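Long-range contact in ethyl acetate hydrolase (Pseudomonas veronii, PDB 5EFZ), which hydrolyses ethyl acetate to ethanol and acetate, a step in the breakdown of short-chain methyl ketones such as 2-butanone: residues 162-173 with 289-300. Sequence-based numbering, arbitrary orientation.
Sequences VRYPDFVKRAAA and ALGRIKAKTYVM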
loop_
_atom_site.group_PDB
_atom_site.type_symbol
_atom_site.label_atom_id
_atom_site.label_comp_id
_atom_site.label_asym_id
_atom_site.label_seq_id
_atom_site.Cartn_x
_atom_site.Cartn_y
_atom_site.Cartn_z
ATOM N N VAL A 162 1.259 -28.538 8.018
ATOM C CA VAL A 162 -0.109 -29.078 7.966
ATOM C C VAL A 162 -0.139 -30.408 7.194
ATOM O O VAL A 162 -0.816 -31.350 7.595
ATOM C CB VAL A 162 -1.112 -28.072 7.307
ATOM C CG1 VAL A 162 -2.473 -28.743 7.000
ATOM C CG2 VAL A 162 -1.318 -26.865 8.208
ATOM N N ARG A 163 0.607 -30.480 6.101
ATOM C CA ARG A 163 0.541 -31.627 5.194
ATOM C C ARG A 163 1.282 -32.848 5.738
ATOM O O ARG A 163 0.838 -34.000 5.564
ATOM C CB ARG A 163 1.108 -31.233 3.813
ATOM C CG ARG A 163 1.004 -32.321 2.753
ATOM C CD ARG A 163 1.690 -31.941 1.453
ATOM N NE ARG A 163 0.909 -30.980 0.693
ATOM C CZ ARG A 163 0.420 -31.202 -0.518
ATOM N NH1 ARG A 163 0.639 -32.364 -1.139
ATOM N NH2 ARG A 163 -0.302 -30.264 -1.097
ATOM N N TYR A 164 2.404 -32.599 6.411
ATOM C CA TYR A 164 3.193 -33.656 7.020
ATOM C C TYR A 164 3.489 -33.377 8.500
ATOM O O TYR A 164 4.636 -33.088 8.877
ATOM C CB TYR A 164 4.501 -33.836 6.255
ATOM C CG TYR A 164 4.356 -34.097 4.779
ATOM C CD1 TYR A 164 4.694 -33.123 3.853
ATOM C CD2 TYR A 164 3.920 -35.329 4.309
ATOM C CE1 TYR A 164 4.593 -33.349 2.518
ATOM C CE2 TYR A 164 3.806 -35.568 2.945
ATOM C CZ TYR A 164 4.141 -34.568 2.065
ATOM O OH TYR A 164 4.048 -34.779 0.720
ATOM N N PRO A 165 2.462 -33.458 9.349
ATOM C CA PRO A 165 2.655 -32.857 10.679
ATOM C C PRO A 165 3.719 -33.517 11.552
ATOM O O PRO A 165 4.399 -32.810 12.291
ATOM C CB PRO A 165 1.271 -32.966 11.325
ATOM C CG PRO A 165 0.476 -33.860 10.462
ATOM C CD PRO A 165 1.073 -33.876 9.108
ATOM N N ASP A 166 3.884 -34.830 11.471
ATOM C CA ASP A 166 4.964 -35.482 12.218
ATOM C C ASP A 166 6.381 -35.215 11.668
ATOM O O ASP A 166 7.382 -35.273 12.390
ATOM C CB ASP A 166 4.724 -36.997 12.239
ATOM C CG ASP A 166 3.616 -37.396 13.203
ATOM O OD1 ASP A 166 3.621 -36.927 14.366
ATOM O OD2 ASP A 166 2.726 -38.160 12.792
ATOM N N PHE A 167 6.460 -34.926 10.384
ATOM C CA PHE A 167 7.733 -34.736 9.715
ATOM C C PHE A 167 8.414 -33.440 10.197
ATOM O O PHE A 167 9.642 -33.354 10.251
ATOM C CB PHE A 167 7.482 -34.688 8.197
ATOM C CG PHE A 167 8.670 -35.064 7.338
ATOM C CD1 PHE A 167 9.640 -34.118 7.003
ATOM C CD2 PHE A 167 8.778 -36.347 6.817
ATOM C CE1 PHE A 167 10.725 -34.465 6.147
ATOM C CE2 PHE A 167 9.849 -36.707 5.982
ATOM C CZ PHE A 167 10.822 -35.760 5.648
ATOM N N VAL A 168 7.607 -32.428 10.524
ATOM C CA VAL A 168 8.125 -31.102 10.832
ATOM C C VAL A 168 8.195 -30.940 12.353
ATOM O O VAL A 168 7.160 -30.855 13.021
ATOM C CB VAL A 168 7.235 -29.998 10.175
ATOM C CG1 VAL A 168 7.776 -28.582 10.454
ATOM C CG2 VAL A 168 7.101 -30.263 8.646
ATOM N N LYS A 169 9.409 -30.933 12.904
ATOM C CA LYS A 169 9.526 -30.856 14.371
ATOM C C LYS A 169 9.340 -29.421 14.879
ATOM O O LYS A 169 8.868 -29.227 16.015
ATOM C CB LYS A 169 10.874 -31.415 14.846
ATOM C CG LYS A 169 11.129 -32.877 14.434
ATOM C CD LYS A 169 9.933 -33.754 14.842
ATOM C CE LYS A 169 10.179 -35.218 14.514
ATOM N NZ LYS A 169 9.028 -36.114 14.872
ATOM N N ARG A 170 9.742 -28.448 14.062
ATOM C CA ARG A 170 9.682 -27.020 14.429
ATOM C C ARG A 170 9.400 -26.254 13.168
ATOM O O ARG A 170 9.885 -26.648 12.125
ATOM C CB ARG A 170 11.000 -26.524 15.031
ATOM C CG ARG A 170 11.441 -27.281 16.281
ATOM C CD ARG A 170 12.834 -26.812 16.695
ATOM N NE ARG A 170 13.328 -27.611 17.820
ATOM C CZ ARG A 170 13.916 -28.799 17.695
ATOM N NH1 ARG A 170 14.081 -29.349 16.491
ATOM N NH2 ARG A 170 14.316 -29.449 18.786
ATOM N N ALA A 171 8.644 -25.157 13.271
ATOM C CA ALA A 171 8.309 -24.344 12.119
ATOM C C ALA A 171 8.462 -22.881 12.505
ATOM O O ALA A 171 8.053 -22.461 13.593
ATOM C CB ALA A 171 6.872 -24.640 11.627
ATOM N N ALA A 172 9.081 -22.115 11.623
ATOM C CA ALA A 172 9.182 -20.680 11.811
ATOM C C ALA A 172 8.655 -19.993 10.561
ATOM O O ALA A 172 9.266 -20.049 9.466
ATOM C CB ALA A 172 10.632 -20.250 12.120
ATOM N N ALA A 173 7.513 -19.332 10.730
ATOM C CA ALA A 173 6.835 -18.658 9.615
ATOM C C ALA A 173 7.047 -17.173 9.722
ATOM O O ALA A 173 6.410 -16.508 10.554
ATOM C CB ALA A 173 5.354 -18.981 9.598
ATOM N N ALA A 289 -7.392 -27.177 9.804
ATOM C CA ALA A 289 -6.079 -27.336 9.178
ATOM C C ALA A 289 -4.940 -26.949 10.113
ATOM O O ALA A 289 -3.965 -27.691 10.246
ATOM C CB ALA A 289 -5.985 -26.487 7.891
ATOM N N LEU A 290 -5.029 -25.763 10.719
ATOM C CA LEU A 290 -3.974 -25.322 11.623
ATOM C C LEU A 290 -3.923 -26.172 12.902
ATOM O O LEU A 290 -2.863 -26.302 13.522
ATOM C CB LEU A 290 -4.149 -23.838 11.987
ATOM C CG LEU A 290 -3.947 -22.909 10.786
ATOM C CD1 LEU A 290 -4.158 -21.426 11.171
ATOM C CD2 LEU A 290 -2.563 -23.094 10.126
ATOM N N GLY A 291 -5.064 -26.728 13.291
ATOM C CA GLY A 291 -5.136 -27.621 14.445
ATOM C C GLY A 291 -4.385 -28.926 14.239
ATOM O O GLY A 291 -4.086 -29.630 15.218
ATOM N N ARG A 292 -4.095 -29.268 12.979
ATOM C CA ARG A 292 -3.300 -30.467 12.642
ATOM C C ARG A 292 -1.799 -30.300 12.943
ATOM O O ARG A 292 -1.054 -31.290 13.015
ATOM C CB ARG A 292 -3.460 -30.815 11.150
ATOM C CG ARG A 292 -4.751 -31.533 10.826
ATOM C CD ARG A 292 -5.025 -31.601 9.320
ATOM N NE ARG A 292 -3.882 -32.057 8.531
ATOM C CZ ARG A 292 -3.983 -32.627 7.330
ATOM N NH1 ARG A 292 -5.184 -32.849 6.789
ATOM N NH2 ARG A 292 -2.886 -33.012 6.683
ATOM N N ILE A 293 -1.354 -29.059 13.082
ATOM C CA ILE A 293 0.067 -28.794 13.225
ATOM C C ILE A 293 0.584 -29.360 14.549
ATOM O O ILE A 293 0.028 -29.077 15.593
ATOM C CB ILE A 293 0.364 -27.288 13.148
ATOM C CG1 ILE A 293 0.023 -26.775 11.746
ATOM C CG2 ILE A 293 1.828 -27.040 13.541
ATOM C CD1 ILE A 293 0.265 -25.275 11.579
ATOM N N LYS A 294 1.628 -30.190 14.487
ATOM C CA LYS A 294 2.282 -30.715 15.684
ATOM C C LYS A 294 3.628 -30.033 15.971
ATOM O O LYS A 294 4.152 -30.110 17.100
ATOM C CB LYS A 294 2.500 -32.228 15.541
ATOM C CG LYS A 294 1.190 -33.003 15.475
ATOM C CD LYS A 294 1.398 -34.488 15.234
ATOM C CE LYS A 294 1.890 -35.192 16.447
ATOM N NZ LYS A 294 1.864 -36.671 16.229
ATOM N N ALA A 295 4.187 -29.391 14.949
ATOM C CA ALA A 295 5.471 -28.691 15.063
ATOM C C ALA A 295 5.421 -27.613 16.122
ATOM O O ALA A 295 4.436 -26.882 16.208
ATOM C CB ALA A 295 5.875 -28.034 13.713
ATOM N N LYS A 296 6.500 -27.477 16.891
ATOM C CA LYS A 296 6.677 -26.269 17.709
ATOM C C LYS A 296 6.825 -25.103 16.777
ATOM O O LYS A 296 7.790 -25.031 15.995
ATOM C CB LYS A 296 7.904 -26.399 18.633
ATOM C CG LYS A 296 8.136 -25.204 19.596
ATOM C CD LYS A 296 6.980 -25.073 20.575
ATOM C CE LYS A 296 7.087 -23.812 21.454
ATOM N NZ LYS A 296 5.877 -23.606 22.331
ATOM N N THR A 297 5.873 -24.167 16.823
ATOM C CA THR A 297 5.807 -23.136 15.785
ATOM C C THR A 297 5.914 -21.694 16.305
ATOM O O THR A 297 5.203 -21.320 17.237
ATOM C CB THR A 297 4.468 -23.260 15.000
ATOM O OG1 THR A 297 4.338 -24.594 14.504
ATOM C CG2 THR A 297 4.412 -22.273 13.841
ATOM N N TYR A 298 6.820 -20.916 15.710
ATOM C CA TYR A 298 6.915 -19.464 15.940
ATOM C C TYR A 298 6.299 -18.725 14.747
ATOM O O TYR A 298 6.695 -18.940 13.585
ATOM C CB TYR A 298 8.382 -19.010 16.107
ATOM C CG TYR A 298 9.021 -19.325 17.441
ATOM C CD1 TYR A 298 8.364 -20.095 18.393
ATOM C CD2 TYR A 298 10.300 -18.866 17.737
ATOM C CE1 TYR A 298 8.975 -20.400 19.620
ATOM C CE2 TYR A 298 10.917 -19.161 18.957
ATOM C CZ TYR A 298 10.250 -19.918 19.878
ATOM O OH TYR A 298 10.858 -20.203 21.070
ATOM N N VAL A 299 5.320 -17.866 15.037
ATOM C CA VAL A 299 4.671 -17.040 14.028
ATOM C C VAL A 299 5.275 -15.648 14.168
ATOM O O VAL A 299 5.178 -15.035 15.248
ATOM C CB VAL A 299 3.138 -16.987 14.235
ATOM C CG1 VAL A 299 2.473 -16.047 13.182
ATOM C CG2 VAL A 299 2.527 -18.405 14.216
ATOM N N MET A 300 5.955 -15.198 13.122
ATOM C CA MET A 300 6.812 -14.010 13.223
ATOM C C MET A 300 6.551 -13.005 12.107
ATOM O O MET A 300 7.338 -12.873 11.178
ATOM C CB MET A 300 8.304 -14.445 13.238
ATOM C CG MET A 300 8.595 -15.453 14.402
ATOM S SD MET A 300 10.335 -15.922 14.465
ATOM C CE MET A 300 11.076 -14.409 14.928
HETATM O O HOH W 1 3.361 -30.163 12.198
#
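The carbonyl oxygen of Val162, in the last turn of helix 152-163, is gripped twice by Arg292: NH2 lies 2.8 Å from Val162 O, tilted out of the carbonyl plane, and NE adds a weak second bond. A bend at chi3 (49°) brings the guanidinium round to this oxygen, and Val162 CG1 covers one of its faces. The other methyl, CG2, rests 3.8 Å from Ile293 CG1, adding an apolar contact to the polar grip at the helix end. Just beyond, Pro165 CB presses on Arg292 O, and a water bridges the segments, donating to Pro165 O and accepting from Lys294 N. At the exposed margin Lys294 NZ forms a salt bridge with Asp166 OD1 (2.6 Å), on the syn lone pair of the carboxylate.

Inward, Ala295 CB sits 3.8 Å from Val168 CG1 and also meets Ala171 CB. From here the two segments run side by side as parallel strands; the axes of 170-173 and 296-300 come within 4.5 Å, their directions 9° apart. Lys296 N bonds to Lys169 O, Ala171 N to Lys296 O, Tyr298 N to Ala171 O, Ala173 N to Tyr298 O, and Met300 N to Ala173 O (2.9 Å). Ala171 and Ala173 face helix 152-163, where they touch Thr157 and Tyr158; Ala172 and Tyr298, on the opposite face, lie against helix 342-356. Adjacent parallel strands with helices on both faces belong to the central sheet of the alpha/beta-hydrolase fold, whose probable nucleophile Ser151 lies between strand 146-150 and helix 152-163, consistent with a nucleophile elbow, and whose inferred acid Asp305 follows strand 296-300.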